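Local coordinates for protein NAD-dependent epimerase/dehydratase (Veillonella parvula DSM 2008, PDB 3R6D) that probably binds nicotinamide adenine dinucleotide through its Rossmann-type domain and may act as an epimerase or dehydratase, at residues 34-39 against 59-64; 106-111 against 130-135; 114-119 against 174-179; 146-151 against 200-205; 155-160 against 180-185. One frame throughout, in Å; residues are numbered along the deposited sequence. Where two conformers were deposited one is given.

How the contacts relate
Contacts 1, 2, 4 and 5 reach one Rossmann-type sheet, contact 3 lies beside it, and their chemistry differs with place. Contacts 1, 4 and 5 are partly buried: contact 1 lies where two parallel strands end, contact 4 where two begin, and contact 5 joins strand pairing to the capped start of a helix. Contact 2, helix on strand, and contact 3, loop on loop, are buried; the first gathers a carboxylate, two waters and a selenium atom, the second relies on aromatic rings. Contacts 4 and 5 share strand 148-158, which pairs with 204-209 and 179-181. Thr155 OG1 of contact 5 meets Asp177 O of contact 3 in a probable hydrogen bond.

Contact 1: residues 34-39 against 59-64; sequences TLYGRQ and GSFQNP
Neighbouring parallel strands of a Rossmann sheet, 33-37 and 54-58, are still joined here where the chain leaves their C-terminal ends, the edge along which such folds commonly hold the dinucleotide. Backbone bonding comes first: Gly59 N donates to Gly37 O at 3.1 Å, approaching from above the carbonyl plane, and Gly37 CA lies 3.3 Å from Gly59 O in a CA-H...O contact. Aromatic packing adds to this. With CG anti to the backbone N (chi1 -176°), Tyr36 reaches across to the loop, and Gly59 O sits above one face of its ring, offset toward the rim. The ring comes within 4.3 Å of Phe61, CE2 to CD1. Side-chain hydrogen bonds shape the loop itself: Ser60 OG accepts from Gln62 N in an ST turn, within a type I turn from Ser60 to Asn63, while Asn63 OD1 accepts from Ser60 N. The two segments are tied together at Ser60 O, which takes both Asn63 N at 3.1 Å and Tyr36 OH at 2.7 Å.

Contact 2: residues 106-111 against 130-135; sequences VSMAGL and SYVQGE
The ring of Tyr131 carries Glu135 CG over one face, offset toward the rim, one helical turn further along the same helix. Against this ring comes the selenium of Met108, a selenomethionine in the crystal, in an oblique Met-aromatic contact: SE stands 4.1 Å from Tyr131 CE2. Met108 takes the crowded first torsion, CG between the backbone N and the carbonyl carbon (chi1 58°), and bends at chi3, so that SE also lies 4.0 Å from Glu135 CB. The glutamate chain bends sharply at chi2 and turns its buried carboxylate to the end of strand 102-108. There OE1 of Glu135 is 3.2 Å from Met108 N and equally near Ser107 OG. Water is the surer link. One molecule donates to both Val106 O and Glu135 OE2, the latter at 2.7 Å; a second is hydrogen-bonded to Ser107 OG and to Glu135 O. Beyond the polar patch Leu111 extends the packing, its CD2 meeting Val132 CG1 at 3.6 Å while CD1 rests near Glu135 CB. Helix 129-144 thus packs beside strand 102-108 in a Rossmann α/β layer. A serine at the strand end facing a helix with Tyr-x-x-x-Glu recalls the Ser and Tyr-x-x-x-Lys pattern of short-chain dehydrogenases/reductases, with glutamate at the lysine position.

Contact 3: residues 114-119 against 174-179; sequences EFPVAL and QFNDAQ
Loop packs on loop in this contact: the lead-in to helix 117-125, with Pro116 at its N-cap, lies against the irregular chain that runs into strand 179-181. A T-shaped aromatic pair marks its centre. Phe115 points its edge at the face of Phe175, CE1 of the former coming within 3.8 Å of CD2 of the latter, with the planes at 76°. The orientation of the Phe115 ring is bounded from two further directions: Leu119 CG sits over the middle of one face, and Phe175 O lies in its plane at the edge, 3.2 Å from CD1 of Phe115. The same carbonyl oxygen is 3.3 Å from Pro116 CD. Beside the rings a backbone bond joins the segments, Phe175 N donating to Glu114 O at 2.9 Å with an N-H...O angle of 163°. Glu114 folds back at chi2, and its CG packs 3.5 Å from Phe175 CB. Its carboxylate turns elsewhere, to the backbone N of Ser112 and Gly110 and to a salt bridge with Arg153. Further along, the first turn of the helix joins in through Leu119 CD1, which touches Ala178 CB at 3.8 Å. Helix 117-125 is thereby seated on the 174-179 loop, and both aromatic rings reach strand 148-158, where each packs against Thr155.

Contact 4: residues 146-151 against 200-205; sequences NLNYTI and PFHRTS
Parallel β-pairing begins here, where strands 148-158 and 204-209 come together at an inverse gamma turn centred on Asn148. Ile151 N donates to Thr204 O at 2.9 Å, in the carbonyl plane, and Thr204 N returns a bond to Tyr149 O at 3.3 Å. Just before the bridges, Arg203 adopts a left-handed backbone (phi 55°) and lays its CA over the centre of the Tyr149 ring, a CH-pi contact 3.7 Å from the centroid. Its chain bends at chi3 so that NH1 donates to Leu147 O at 2.8 Å, the oxygen lying close to the guanidinium plane, while Tyr149 CE2 lies over a guanidinium face; NH1 also bonds to Ser145 O. Asn148 OD1 settles above a face of the His202 ring, 3.2 Å from its CD2. Thr150 OG1 gives its proton to Phe201 O at 2.6 Å, on a lone pair, and receives Arg102 NH2. Strand 204-209 takes the seventh place in the 3-2-1-4-5-6-7 order of a short-chain dehydrogenase-like Rossmann sheet, with antiparallel strand 167-169 beyond it.

Contact 5: residues 155-160 against 180-185; sequences TWLYND and VSREAV
Backbone hydrogen bonds define the parallel pairing of strands 148-158 and 179-181. Val180 N donates to Trp156 O at 3.0 Å, Tyr158 N gives a weak bond to Val180 O, and Arg182 N meets Tyr158 O at 2.8 Å, nearly along the C=O axis. Apolar packing lies on the face of Leu157 and Val180, which run side by side with CD2 of Leu157 at 3.8 Å from CG1 of Val180; Thr155 CG2 touches the same methyl. On the other face the Tyr158 ring lies over Ser181 CB, with its hydroxyl bonded to Glu210. The parallel strand passes straight into helix 182-193, the β-to-α step of a Rossmann-like crossover, and Ser181 is the N-cap: its OG accepts from Ala184 N at 2.9 Å. Polar side chains of the first turn reach the strand end and the loop after it. Arg182, extended from CG to NE, centres a guanidinium face under Leu157 CB; Asn159 OD1 lies near the guanidinium plane and accepts from NH1 at 2.9 Å, the donor standing above the amide plane. Glu183 bends at chi2 and brings OE1 to Asp160 N at 2.9 Å (N-H...O angle 166°).

Contact 1: residues 34-39 against 59-64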
# COMPACT_ATOMS: atom_id res chain seq x y z
N THR A 34 -4.85 -5.62 -12.95
CA THR A 34 -4.23 -6.94 -12.92
C THR A 34 -3.90 -7.29 -11.48
O THR A 34 -3.28 -6.48 -10.78
CB THR A 34 -2.97 -6.94 -13.78
OG1 THR A 34 -3.36 -6.66 -15.13
CG2 THR A 34 -2.24 -8.25 -13.74
N LEU A 35 -4.36 -8.46 -11.05
CA LEU A 35 -4.11 -8.97 -9.71
C LEU A 35 -3.09 -10.10 -9.79
O LEU A 35 -3.31 -11.05 -10.55
CB LEU A 35 -5.40 -9.50 -9.08
CG LEU A 35 -6.55 -8.49 -9.05
CD1 LEU A 35 -7.80 -9.14 -8.40
CD2 LEU A 35 -6.20 -7.21 -8.30
N TYR A 36 -1.98 -10.01 -9.03
CA TYR A 36 -0.94 -11.05 -9.05
C TYR A 36 -0.92 -11.76 -7.73
O TYR A 36 -0.90 -11.10 -6.67
CB TYR A 36 0.41 -10.37 -9.23
CG TYR A 36 1.57 -11.34 -9.36
CD1 TYR A 36 1.69 -12.15 -10.49
CD2 TYR A 36 2.54 -11.46 -8.37
CE1 TYR A 36 2.78 -13.04 -10.64
CE2 TYR A 36 3.62 -12.36 -8.51
CZ TYR A 36 3.72 -13.15 -9.64
OH TYR A 36 4.79 -14.01 -9.84
N GLY A 37 -0.89 -13.09 -7.75
CA GLY A 37 -0.78 -13.83 -6.48
C GLY A 37 -1.18 -15.27 -6.62
O GLY A 37 -1.28 -15.81 -7.74
N ARG A 38 -1.39 -15.89 -5.46
CA ARG A 38 -1.59 -17.34 -5.32
C ARG A 38 -3.06 -17.60 -5.03
O ARG A 38 -3.62 -16.99 -4.11
CB ARG A 38 -0.70 -17.84 -4.20
CG ARG A 38 -0.87 -19.32 -3.92
CD ARG A 38 -0.17 -19.72 -2.63
NE ARG A 38 -0.84 -19.18 -1.44
CZ ARG A 38 -0.38 -18.20 -0.66
NH1 ARG A 38 0.77 -17.56 -0.93
NH2 ARG A 38 -1.11 -17.84 0.38
N GLN A 39 -3.69 -18.50 -5.79
CA GLN A 39 -5.10 -18.90 -5.54
C GLN A 39 -6.02 -17.69 -5.43
O GLN A 39 -6.98 -17.71 -4.67
CB GLN A 39 -5.25 -19.81 -4.30
CG GLN A 39 -4.61 -21.18 -4.55
CD GLN A 39 -5.29 -21.89 -5.71
OE1 GLN A 39 -6.54 -21.97 -5.77
NE2 GLN A 39 -4.49 -22.46 -6.60
N GLY A 59 1.27 -16.47 -9.44
CA GLY A 59 2.66 -16.51 -9.09
C GLY A 59 2.96 -15.93 -7.73
O GLY A 59 2.07 -15.46 -7.01
N SER A 60 4.23 -16.03 -7.37
CA SER A 60 4.75 -15.47 -6.13
C SER A 60 5.85 -14.49 -6.48
O SER A 60 6.28 -14.35 -7.64
CB SER A 60 5.34 -16.59 -5.28
OG SER A 60 6.65 -16.92 -5.78
N PHE A 61 6.37 -13.81 -5.45
CA PHE A 61 7.48 -12.91 -5.69
C PHE A 61 8.79 -13.62 -6.04
O PHE A 61 9.74 -12.96 -6.44
CB PHE A 61 7.68 -11.92 -4.52
CG PHE A 61 6.48 -11.05 -4.24
CD1 PHE A 61 5.77 -10.45 -5.28
CD2 PHE A 61 6.06 -10.84 -2.92
CE1 PHE A 61 4.67 -9.65 -5.01
CE2 PHE A 61 4.94 -10.06 -2.65
CZ PHE A 61 4.25 -9.45 -3.70
N GLN A 62 8.81 -14.95 -5.92
CA GLN A 62 9.99 -15.76 -6.28
C GLN A 62 9.87 -16.36 -7.68
O GLN A 62 10.68 -17.21 -8.06
CB GLN A 62 10.25 -16.85 -5.24
CG GLN A 62 10.81 -16.29 -3.94
CD GLN A 62 9.73 -15.60 -3.11
OE1 GLN A 62 8.71 -16.20 -2.78
NE2 GLN A 62 9.96 -14.35 -2.78
N ASN A 63 8.87 -15.92 -8.45
CA ASN A 63 8.72 -16.34 -9.85
C ASN A 63 8.95 -15.13 -10.75
O ASN A 63 7.96 -14.44 -11.13
CB ASN A 63 7.33 -16.89 -10.13
CG ASN A 63 6.94 -18.06 -9.24
OD1 ASN A 63 5.83 -18.05 -8.71
ND2 ASN A 63 7.79 -19.08 -9.10
N PRO A 64 10.24 -14.84 -11.10
CA PRO A 64 10.51 -13.56 -11.76
C PRO A 64 9.83 -13.40 -13.13
O PRO A 64 9.40 -12.30 -13.50
CB PRO A 64 12.05 -13.53 -11.84
CG PRO A 64 12.50 -14.97 -11.72
CD PRO A 64 11.48 -15.59 -10.80

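Contact 2: residues 106-111 against 130-135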
# COMPACT_ATOMS: atom_id res chain seq x y z
N VAL A 106 2.47 0.03 0.80
CA VAL A 106 2.03 0.15 2.16
C VAL A 106 3.08 -0.35 3.13
O VAL A 106 3.49 -1.51 3.05
CB VAL A 106 0.72 -0.63 2.33
CG1 VAL A 106 0.42 -0.85 3.78
CG2 VAL A 106 -0.42 0.15 1.63
N SER A 107 3.44 0.51 4.09
CA SER A 107 4.36 0.17 5.16
C SER A 107 3.76 0.57 6.48
O SER A 107 2.59 0.94 6.56
CB SER A 107 5.69 0.87 4.86
OG SER A 107 6.70 0.52 5.76
N MSE A 108 4.53 0.43 7.54
CA MSE A 108 4.02 0.72 8.89
C MSE A 108 4.56 2.06 9.37
O MSE A 108 5.74 2.41 9.17
CB MSE A 108 4.37 -0.40 9.88
CG MSE A 108 5.84 -0.67 10.01
SE MSE A 108 6.22 -1.99 11.43
CE MSE A 108 5.86 -0.83 12.94
N ALA A 109 3.71 2.80 10.06
CA ALA A 109 4.15 3.95 10.83
C ALA A 109 4.97 3.48 12.05
O ALA A 109 4.74 2.39 12.59
CB ALA A 109 2.95 4.74 11.29
N GLY A 110 5.92 4.32 12.46
CA GLY A 110 6.71 4.10 13.66
C GLY A 110 8.16 3.79 13.43
O GLY A 110 8.93 3.77 14.40
N LEU A 111 8.56 3.58 12.17
CA LEU A 111 9.97 3.25 11.79
C LEU A 111 10.86 4.48 11.45
O LEU A 111 12.04 4.32 11.10
CB LEU A 111 10.00 2.27 10.64
CG LEU A 111 9.20 0.98 10.75
CD1 LEU A 111 9.44 0.19 9.47
CD2 LEU A 111 9.60 0.22 12.04
N SER A 130 10.80 -9.62 14.19
CA SER A 130 11.06 -10.03 12.83
C SER A 130 10.16 -9.24 11.86
O SER A 130 10.58 -8.95 10.72
CB SER A 130 10.87 -11.54 12.66
OG SER A 130 9.50 -11.89 12.82
N TYR A 131 8.92 -8.98 12.27
CA TYR A 131 7.96 -8.27 11.42
C TYR A 131 8.44 -6.83 11.20
O TYR A 131 8.46 -6.32 10.06
CB TYR A 131 6.57 -8.27 12.02
CG TYR A 131 5.55 -7.55 11.15
CD1 TYR A 131 4.95 -8.20 10.07
CD2 TYR A 131 5.23 -6.21 11.36
CE1 TYR A 131 4.05 -7.55 9.26
CE2 TYR A 131 4.31 -5.56 10.54
CZ TYR A 131 3.73 -6.25 9.49
OH TYR A 131 2.82 -5.63 8.67
N VAL A 132 8.85 -6.19 12.30
CA VAL A 132 9.38 -4.82 12.26
C VAL A 132 10.60 -4.76 11.37
O VAL A 132 10.75 -3.86 10.55
CB VAL A 132 9.74 -4.32 13.66
CG1 VAL A 132 10.37 -2.93 13.60
CG2 VAL A 132 8.50 -4.32 14.50
N GLN A 133 11.53 -5.69 11.57
CA GLN A 133 12.78 -5.65 10.83
C GLN A 133 12.59 -5.88 9.34
O GLN A 133 13.25 -5.25 8.53
CB GLN A 133 13.80 -6.59 11.46
CG GLN A 133 14.06 -6.08 12.87
CD GLN A 133 15.22 -6.73 13.59
OE1 GLN A 133 15.58 -7.87 13.32
NE2 GLN A 133 15.80 -5.99 14.53
N GLY A 134 11.69 -6.80 8.99
CA GLY A 134 11.37 -7.05 7.59
C GLY A 134 10.72 -5.79 6.96
O GLY A 134 11.05 -5.42 5.83
N GLU A 135 9.82 -5.14 7.71
CA GLU A 135 9.25 -3.87 7.22
C GLU A 135 10.33 -2.81 7.00
O GLU A 135 10.34 -2.10 5.98
CB GLU A 135 8.17 -3.34 8.17
CG GLU A 135 6.87 -4.15 8.10
CD GLU A 135 5.84 -3.63 7.12
OE1 GLU A 135 5.80 -2.41 6.82
OE2 GLU A 135 5.04 -4.48 6.68
O HOH W 1 3.34 -3.67 4.75
O HOH W 2 8.02 -1.54 4.68

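Contact 3: residues 114-119 against 174-179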
# COMPACT_ATOMS: atom_id res chain seq x y z
N GLU A 114 8.60 8.59 14.39
CA GLU A 114 7.55 9.58 14.29
C GLU A 114 6.45 9.44 15.35
O GLU A 114 5.67 10.38 15.52
CB GLU A 114 6.96 9.63 12.85
CG GLU A 114 6.10 8.45 12.40
CD GLU A 114 6.86 7.31 11.79
OE1 GLU A 114 7.88 6.85 12.36
OE2 GLU A 114 6.38 6.78 10.76
N PHE A 115 6.33 8.30 16.02
CA PHE A 115 5.28 8.12 17.03
C PHE A 115 5.72 8.72 18.36
O PHE A 115 6.91 8.66 18.71
CB PHE A 115 5.01 6.62 17.27
CG PHE A 115 4.03 5.94 16.33
CD1 PHE A 115 2.99 6.61 15.71
CD2 PHE A 115 4.11 4.57 16.18
CE1 PHE A 115 2.06 5.92 14.90
CE2 PHE A 115 3.18 3.90 15.38
CZ PHE A 115 2.14 4.56 14.76
N PRO A 116 4.79 9.22 19.16
CA PRO A 116 5.08 9.62 20.54
C PRO A 116 5.38 8.41 21.41
O PRO A 116 5.10 7.28 21.01
CB PRO A 116 3.81 10.35 20.96
CG PRO A 116 2.71 9.67 20.18
CD PRO A 116 3.36 9.28 18.85
N VAL A 117 5.92 8.65 22.60
CA VAL A 117 6.52 7.60 23.40
C VAL A 117 5.58 6.43 23.68
O VAL A 117 5.92 5.25 23.45
CB VAL A 117 7.09 8.16 24.73
CG1 VAL A 117 7.51 7.02 25.65
CG2 VAL A 117 8.31 9.03 24.45
N ALA A 118 4.39 6.73 24.22
CA ALA A 118 3.51 5.64 24.67
C ALA A 118 2.99 4.82 23.50
O ALA A 118 3.00 3.59 23.53
CB ALA A 118 2.37 6.18 25.52
N LEU A 119 2.57 5.49 22.42
CA LEU A 119 2.09 4.78 21.25
C LEU A 119 3.20 3.99 20.56
O LEU A 119 2.97 2.89 20.07
CB LEU A 119 1.44 5.77 20.29
CG LEU A 119 0.89 5.24 18.96
CD1 LEU A 119 -0.19 4.16 19.16
CD2 LEU A 119 0.32 6.42 18.12
N GLN A 174 5.47 14.89 13.49
CA GLN A 174 4.88 14.04 14.52
C GLN A 174 3.72 13.28 13.94
O GLN A 174 2.92 13.84 13.21
CB GLN A 174 4.27 14.89 15.62
CG GLN A 174 5.24 15.78 16.31
CD GLN A 174 4.60 16.64 17.34
OE1 GLN A 174 3.74 16.19 18.09
NE2 GLN A 174 5.06 17.88 17.43
N PHE A 175 3.64 12.00 14.27
CA PHE A 175 2.51 11.16 13.84
C PHE A 175 1.82 10.69 15.13
O PHE A 175 2.26 9.74 15.78
CB PHE A 175 3.05 9.96 13.04
CG PHE A 175 2.01 9.17 12.27
CD1 PHE A 175 2.34 8.63 11.05
CD2 PHE A 175 0.77 8.82 12.79
CE1 PHE A 175 1.47 7.88 10.32
CE2 PHE A 175 -0.13 8.06 12.03
CZ PHE A 175 0.24 7.60 10.77
N ASN A 176 0.75 11.39 15.51
CA ASN A 176 0.12 11.13 16.79
C ASN A 176 -1.15 10.29 16.69
O ASN A 176 -1.72 9.91 17.73
CB ASN A 176 -0.15 12.47 17.48
CG ASN A 176 1.13 13.20 17.83
OD1 ASN A 176 1.27 14.42 17.60
ND2 ASN A 176 2.05 12.48 18.37
N ASP A 177 -1.59 9.98 15.48
CA ASP A 177 -2.83 9.22 15.31
C ASP A 177 -2.60 7.73 15.57
O ASP A 177 -1.75 7.11 14.89
CB ASP A 177 -3.40 9.41 13.90
CG ASP A 177 -3.78 10.82 13.59
OD1 ASP A 177 -4.01 11.65 14.51
OD2 ASP A 177 -3.83 11.14 12.36
N ALA A 178 -3.38 7.15 16.49
CA ALA A 178 -3.20 5.78 16.92
C ALA A 178 -3.92 4.78 16.04
O ALA A 178 -3.73 3.56 16.21
CB ALA A 178 -3.65 5.61 18.36
N GLN A 179 -4.74 5.26 15.08
CA GLN A 179 -5.51 4.34 14.26
C GLN A 179 -5.93 5.00 12.97
O GLN A 179 -5.91 6.23 12.86
CB GLN A 179 -6.76 3.85 15.00
CG GLN A 179 -7.73 5.00 15.27
CD GLN A 179 -8.82 4.63 16.24
OE1 GLN A 179 -8.59 3.82 17.14
NE2 GLN A 179 -10.01 5.19 16.05

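Contact 4: residues 146-151 against 200-205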
# COMPACT_ATOMS: atom_id res chain seq x y z
N ASN A 146 15.45 3.58 -7.73
CA ASN A 146 15.27 4.73 -8.53
C ASN A 146 13.81 4.97 -8.93
O ASN A 146 13.50 5.82 -9.77
CB ASN A 146 16.17 4.48 -9.76
CG ASN A 146 15.89 3.07 -10.45
OD1 ASN A 146 14.73 2.63 -10.49
ND2 ASN A 146 16.94 2.36 -10.94
N LEU A 147 12.89 4.19 -8.33
CA LEU A 147 11.49 4.21 -8.73
C LEU A 147 10.82 5.48 -8.24
O LEU A 147 11.23 6.07 -7.21
CB LEU A 147 10.73 2.98 -8.19
CG LEU A 147 11.26 1.65 -8.70
CD1 LEU A 147 10.63 0.49 -7.96
CD2 LEU A 147 11.03 1.49 -10.21
N ASN A 148 9.76 5.89 -8.92
CA ASN A 148 8.95 6.98 -8.45
C ASN A 148 7.95 6.41 -7.43
O ASN A 148 6.79 6.09 -7.76
CB ASN A 148 8.23 7.70 -9.57
CG ASN A 148 7.39 8.83 -9.05
OD1 ASN A 148 7.53 9.21 -7.88
ND2 ASN A 148 6.46 9.33 -9.86
N TYR A 149 8.42 6.25 -6.18
CA TYR A 149 7.66 5.60 -5.13
C TYR A 149 6.86 6.58 -4.30
O TYR A 149 7.28 7.73 -4.08
CB TYR A 149 8.58 4.75 -4.23
CG TYR A 149 9.53 5.56 -3.38
CD1 TYR A 149 9.11 6.10 -2.17
CD2 TYR A 149 10.87 5.77 -3.77
CE1 TYR A 149 9.94 6.86 -1.37
CE2 TYR A 149 11.73 6.52 -2.97
CZ TYR A 149 11.25 7.05 -1.76
OH TYR A 149 12.06 7.80 -0.92
N THR A 150 5.74 6.07 -3.78
CA THR A 150 5.12 6.69 -2.61
C THR A 150 4.95 5.59 -1.57
O THR A 150 4.27 4.58 -1.86
CB THR A 150 3.71 7.27 -2.92
OG1 THR A 150 3.72 8.02 -4.15
CG2 THR A 150 3.23 8.12 -1.76
N ILE A 151 5.56 5.76 -0.41
CA ILE A 151 5.34 4.85 0.70
C ILE A 151 4.24 5.44 1.55
O ILE A 151 4.27 6.64 1.87
CB ILE A 151 6.64 4.63 1.50
CG1 ILE A 151 7.67 3.87 0.62
CG2 ILE A 151 6.33 3.92 2.82
CD1 ILE A 151 9.07 3.92 1.19
N PRO A 200 3.85 16.01 -4.43
CA PRO A 200 3.95 15.65 -3.01
C PRO A 200 4.11 14.15 -2.76
O PRO A 200 4.40 13.75 -1.63
CB PRO A 200 2.63 16.12 -2.40
CG PRO A 200 2.13 17.17 -3.35
CD PRO A 200 2.58 16.71 -4.72
N PHE A 201 3.87 13.34 -3.80
CA PHE A 201 3.94 11.92 -3.71
C PHE A 201 5.12 11.32 -4.47
O PHE A 201 5.26 10.13 -4.56
CB PHE A 201 2.62 11.34 -4.22
CG PHE A 201 1.43 11.94 -3.53
CD1 PHE A 201 1.30 11.83 -2.14
CD2 PHE A 201 0.50 12.70 -4.24
CE1 PHE A 201 0.27 12.45 -1.49
CE2 PHE A 201 -0.54 13.32 -3.58
CZ PHE A 201 -0.67 13.19 -2.21
N HIS A 202 5.96 12.17 -5.05
CA HIS A 202 7.07 11.73 -5.87
C HIS A 202 8.26 11.39 -4.97
O HIS A 202 8.93 12.30 -4.46
CB HIS A 202 7.46 12.85 -6.84
CG HIS A 202 8.43 12.42 -7.91
ND1 HIS A 202 9.79 12.32 -7.71
CD2 HIS A 202 8.20 12.02 -9.18
CE1 HIS A 202 10.36 11.88 -8.82
NE2 HIS A 202 9.42 11.70 -9.74
N ARG A 203 8.55 10.10 -4.80
CA ARG A 203 9.65 9.64 -3.94
C ARG A 203 9.51 10.23 -2.55
O ARG A 203 10.46 10.77 -1.99
CB ARG A 203 11.01 9.94 -4.57
CG ARG A 203 11.18 9.21 -5.89
CD ARG A 203 12.52 9.48 -6.57
NE ARG A 203 13.69 9.16 -5.75
CZ ARG A 203 14.22 7.94 -5.55
NH1 ARG A 203 13.64 6.86 -6.05
NH2 ARG A 203 15.33 7.80 -4.81
N THR A 204 8.34 10.02 -1.96
CA THR A 204 8.10 10.44 -0.60
C THR A 204 7.43 9.32 0.21
O THR A 204 6.90 8.36 -0.34
CB THR A 204 7.25 11.71 -0.55
OG1 THR A 204 5.99 11.39 -1.09
CG2 THR A 204 7.88 12.85 -1.31
N SER A 205 7.49 9.48 1.53
CA SER A 205 6.90 8.56 2.48
C SER A 205 5.96 9.35 3.37
O SER A 205 6.39 10.22 4.13
CB SER A 205 7.99 7.96 3.33
OG SER A 205 7.38 7.11 4.28

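Contact 5: residues 155-160 against 180-185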
# COMPACT_ATOMS: atom_id res chain seq x y z
N THR A 155 -0.79 3.79 10.36
CA THR A 155 -0.97 3.49 11.77
C THR A 155 -1.92 2.26 11.90
O THR A 155 -2.15 1.58 10.91
CB THR A 155 -1.37 4.74 12.53
OG1 THR A 155 -1.38 4.44 13.93
CG2 THR A 155 -2.72 5.31 12.08
N TRP A 156 -2.38 1.97 13.12
CA TRP A 156 -3.06 0.69 13.36
C TRP A 156 -4.42 0.62 12.67
O TRP A 156 -5.22 1.54 12.80
CB TRP A 156 -3.22 0.51 14.88
CG TRP A 156 -1.89 0.12 15.51
CD1 TRP A 156 -0.92 0.96 16.02
CD2 TRP A 156 -1.36 -1.19 15.59
NE1 TRP A 156 0.17 0.24 16.43
CE2 TRP A 156 -0.07 -1.10 16.17
CE3 TRP A 156 -1.85 -2.46 15.23
CZ2 TRP A 156 0.72 -2.23 16.42
CZ3 TRP A 156 -1.07 -3.59 15.49
CH2 TRP A 156 0.20 -3.47 16.09
N LEU A 157 -4.66 -0.47 11.95
CA LEU A 157 -5.82 -0.55 11.05
C LEU A 157 -7.05 -1.18 11.69
O LEU A 157 -6.96 -2.04 12.55
CB LEU A 157 -5.48 -1.38 9.82
CG LEU A 157 -4.39 -0.78 8.94
CD1 LEU A 157 -3.91 -1.80 7.89
CD2 LEU A 157 -4.92 0.49 8.23
N TYR A 158 -8.22 -0.75 11.23
CA TYR A 158 -9.47 -1.40 11.58
C TYR A 158 -10.44 -1.14 10.42
O TYR A 158 -10.13 -0.38 9.50
CB TYR A 158 -9.98 -0.88 12.94
CG TYR A 158 -10.48 0.55 12.96
CD1 TYR A 158 -11.84 0.82 13.05
CD2 TYR A 158 -9.60 1.64 12.88
CE1 TYR A 158 -12.32 2.11 13.08
CE2 TYR A 158 -10.07 2.95 12.91
CZ TYR A 158 -11.44 3.19 13.03
OH TYR A 158 -11.92 4.49 13.08
N ASN A 159 -11.60 -1.80 10.47
CA ASN A 159 -12.61 -1.66 9.44
C ASN A 159 -13.82 -0.93 9.95
O ASN A 159 -14.40 -1.33 10.96
CB ASN A 159 -13.05 -3.04 8.92
CG ASN A 159 -11.91 -3.78 8.27
OD1 ASN A 159 -11.05 -3.17 7.63
ND2 ASN A 159 -11.90 -5.09 8.40
N ASP A 160 -14.25 0.08 9.21
CA ASP A 160 -15.50 0.78 9.52
C ASP A 160 -15.90 1.62 8.32
O ASP A 160 -15.25 2.65 8.05
CB ASP A 160 -15.31 1.65 10.76
CG ASP A 160 -16.58 2.29 11.22
OD1 ASP A 160 -17.52 2.32 10.40
OD2 ASP A 160 -16.63 2.76 12.36
N VAL A 180 -6.35 4.17 12.01
CA VAL A 180 -6.95 4.66 10.77
C VAL A 180 -7.73 3.47 10.19
O VAL A 180 -7.32 2.32 10.30
CB VAL A 180 -5.87 5.21 9.79
CG1 VAL A 180 -4.98 4.10 9.28
CG2 VAL A 180 -6.53 5.94 8.62
N SER A 181 -8.87 3.76 9.57
CA SER A 181 -9.65 2.69 8.95
C SER A 181 -9.07 2.29 7.59
O SER A 181 -8.47 3.10 6.87
CB SER A 181 -11.12 3.05 8.81
OG SER A 181 -11.30 3.92 7.72
N ARG A 182 -9.30 1.04 7.21
CA ARG A 182 -8.90 0.60 5.88
C ARG A 182 -9.65 1.40 4.80
O ARG A 182 -9.10 1.71 3.74
CB ARG A 182 -9.08 -0.91 5.69
CG ARG A 182 -8.13 -1.73 6.58
CD ARG A 182 -8.12 -3.19 6.25
NE ARG A 182 -7.17 -3.93 7.06
CZ ARG A 182 -7.40 -4.31 8.32
NH1 ARG A 182 -8.54 -4.00 8.91
NH2 ARG A 182 -6.45 -4.98 8.99
N GLU A 183 -10.91 1.74 5.08
CA GLU A 183 -11.69 2.55 4.14
C GLU A 183 -11.10 3.94 3.91
O GLU A 183 -11.06 4.42 2.76
CB GLU A 183 -13.15 2.61 4.60
CG GLU A 183 -13.91 1.28 4.53
CD GLU A 183 -13.85 0.44 5.80
OE1 GLU A 183 -12.97 0.67 6.68
OE2 GLU A 183 -14.70 -0.48 5.92
N ALA A 184 -10.60 4.57 4.99
CA ALA A 184 -9.92 5.87 4.86
C ALA A 184 -8.63 5.75 4.07
O ALA A 184 -8.33 6.61 3.24
CB ALA A 184 -9.68 6.47 6.24
N VAL A 185 -7.86 4.69 4.32
CA VAL A 185 -6.63 4.50 3.57
C VAL A 185 -6.93 4.34 2.06
O VAL A 185 -6.24 4.91 1.20
CB VAL A 185 -5.81 3.31 4.09
CG1 VAL A 185 -4.57 3.06 3.20
CG2 VAL A 185 -5.38 3.53 5.54